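Local coordinates for protein prolyl endopeptidase (Myxococcus xanthus, PDB 2BKL) that probably cleaves oligopeptides on the carboxyl side of proline, and less readily alanine, as a serine peptidase of the S9A family, at residues F509-A512 and A513-L516. Sequence-based numbering, arbitrary orientation.
Sequences FHAA and AEYL
Tyr515 N donates to Ala511 O at 2.9 Å and Glu514 N to His510 O at 3.0 Å, two of four successive i to i+4 backbone bonds. The other two run from Ala513 N to Phe509 O and from Leu516 N to Ala512 O, and the unbroken i to i+4 pattern, with N-H...O angles of 152° to 163°, is that of regular alpha-helix. The Glu514 side chain runs back along the preceding turn, extended beyond CG: with CG anti to its own carbonyl carbon (chi1 -71°), CG comes 3.4 Å from His510 O, and OE1 lies 3.6 Å from Ala511 CA. Its OE2 forms a salt bridge with Arg546, so an alanine here would probably leave that guanidinium without its carboxylate mate and strip CG from beside the His510 carbonyl oxygen. Helix 503-518, which holds residues 509-516, packs on the central sheet of the alpha/beta-hydrolase domain, where Ala511, Ala512 and Tyr515 meet Tyr422 of strand 415-423, Tyr515 also Val420, and Ala512 and Leu516 reach Leu450 and Thr448 of strand 448-451. Tyr515 directs CG anti to its backbone N, carrying the ring off the preceding turn, while its CB stays 3.4 Å from Ala511 O. Leu516 CG rests 3.4 Å from Ala512 O. Phe509 packs against Leu538, Val539 and Ala542 of helix 534-545; the buried His510 imidazole bonds through ND1 to loop residue Tyr550 and through NE2 to Gln545.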
ATOM      1  N   PHE A 509       2.087 -12.226  15.256  1.00  4.91           N
ATOM      2  CA  PHE A 509       2.796 -12.931  14.185  1.00  4.28           C
ATOM      3  C   PHE A 509       3.540 -14.143  14.711  1.00  4.96           C
ATOM      4  O   PHE A 509       3.499 -15.200  14.074  1.00  4.22           O
ATOM      5  CB  PHE A 509       3.765 -11.962  13.507  1.00  4.61           C
ATOM      6  CG  PHE A 509       4.181 -12.345  12.101  1.00  5.53           C
ATOM      7  CD1 PHE A 509       3.264 -12.541  11.092  1.00  6.22           C
ATOM      8  CD2 PHE A 509       5.509 -12.486  11.788  1.00  6.91           C
ATOM      9  CE1 PHE A 509       3.663 -12.823   9.795  1.00  7.08           C
ATOM     10  CE2 PHE A 509       5.911 -12.775  10.486  1.00  8.59           C
ATOM     11  CZ  PHE A 509       4.972 -12.946   9.495  1.00  7.17           C
ATOM     12  N   HIS A 510       4.233 -14.000  15.850  1.00  4.45           N
ATOM     13  CA  HIS A 510       4.860 -15.178  16.443  1.00  4.87           C
ATOM     14  C   HIS A 510       3.799 -16.297  16.671  1.00  5.27           C
ATOM     15  O   HIS A 510       4.073 -17.462  16.431  1.00  5.34           O
ATOM     16  CB  HIS A 510       5.497 -14.899  17.772  1.00  4.06           C
ATOM     17  CG  HIS A 510       6.634 -13.921  17.760  1.00  5.57           C
ATOM     18  ND1 HIS A 510       7.736 -14.064  16.946  1.00  7.52           N
ATOM     19  CD2 HIS A 510       6.868 -12.835  18.541  1.00  5.44           C
ATOM     20  CE1 HIS A 510       8.590 -13.087  17.214  1.00  6.76           C
ATOM     21  NE2 HIS A 510       8.081 -12.317  18.163  1.00  6.37           N
ATOM     22  N   ALA A 511       2.610 -15.929  17.135  1.00  4.07           N
ATOM     23  CA  ALA A 511       1.554 -16.899  17.400  1.00  4.58           C
ATOM     24  C   ALA A 511       1.057 -17.548  16.117  1.00  5.17           C
ATOM     25  O   ALA A 511       0.671 -18.718  16.141  1.00  5.01           O
ATOM     26  CB  ALA A 511       0.427 -16.245  18.179  1.00  5.17           C
ATOM     27  N   ALA A 512       1.048 -16.829  14.994  1.00  4.38           N
ATOM     28  CA  ALA A 512       0.680 -17.436  13.704  1.00  5.09           C
ATOM     29  C   ALA A 512       1.702 -18.508  13.334  1.00  5.60           C
ATOM     30  O   ALA A 512       1.320 -19.595  12.886  1.00  4.65           O
ATOM     31  CB  ALA A 512       0.620 -16.394  12.616  1.00  5.14           C
ATOM     32  N   ALA A 513       2.983 -18.205  13.525  1.00  5.18           N
ATOM     33  CA  ALA A 513       4.025 -19.166  13.230  1.00  6.16           C
ATOM     34  C   ALA A 513       3.912 -20.392  14.097  1.00  6.69           C
ATOM     35  O   ALA A 513       4.078 -21.517  13.625  1.00  7.13           O
ATOM     36  CB  ALA A 513       5.398 -18.530  13.400  1.00  6.38           C
ATOM     37  N   GLU A 514       3.584 -20.193  15.359  1.00  5.56           N
ATOM     38  CA  GLU A 514       3.412 -21.323  16.265  1.00  6.56           C
ATOM     39  C   GLU A 514       2.174 -22.142  15.859  1.00  6.05           C
ATOM     40  O   GLU A 514       2.190 -23.376  15.913  1.00  5.88           O
ATOM     41  CB  GLU A 514       3.245 -20.861  17.702  1.00  7.43           C
ATOM     42  CG  GLU A 514       4.527 -20.308  18.326  1.00 11.01           C
ATOM     43  CD  GLU A 514       4.277 -19.558  19.645  1.00 14.12           C
ATOM     44  OE1 GLU A 514       3.221 -18.914  19.831  1.00 21.11           O
ATOM     45  OE2 GLU A 514       5.138 -19.659  20.534  1.00 20.39           O
ATOM     46  N   TYR A 515       1.106 -21.462  15.458  1.00  5.19           N
ATOM     47  CA  TYR A 515      -0.123 -22.149  15.043  1.00  5.58           C
ATOM     48  C   TYR A 515       0.125 -23.064  13.834  1.00  4.89           C
ATOM     49  O   TYR A 515      -0.334 -24.203  13.801  1.00  5.52           O
ATOM     50  CB  TYR A 515      -1.204 -21.129  14.698  1.00  5.72           C
ATOM     51  CG  TYR A 515      -2.449 -21.737  14.120  1.00  4.42           C
ATOM     52  CD1 TYR A 515      -2.582 -21.956  12.753  1.00  6.10           C
ATOM     53  CD2 TYR A 515      -3.506 -22.133  14.926  1.00  5.02           C
ATOM     54  CE1 TYR A 515      -3.706 -22.556  12.216  1.00  6.33           C
ATOM     55  CE2 TYR A 515      -4.629 -22.676  14.403  1.00  4.61           C
ATOM     56  CZ  TYR A 515      -4.757 -22.878  13.040  1.00  6.38           C
ATOM     57  OH  TYR A 515      -5.875 -23.484  12.506  1.00  7.00           O
ATOM     58  N   LEU A 516       0.856 -22.595  12.838  1.00  4.56           N
ATOM     59  CA  LEU A 516       1.106 -23.384  11.637  1.00  5.39           C
ATOM     60  C   LEU A 516       1.864 -24.665  11.954  1.00  6.18           C
ATOM     61  O   LEU A 516       1.660 -25.692  11.309  1.00  7.23           O
ATOM     62  CB  LEU A 516       1.822 -22.548  10.590  1.00  5.46           C
ATOM     63  CG  LEU A 516       1.009 -21.382  10.051  1.00  5.93           C
ATOM     64  CD1 LEU A 516       1.879 -20.407   9.302  1.00  6.68           C
ATOM     65  CD2 LEU A 516      -0.075 -21.886   9.124  1.00  6.95           C
TER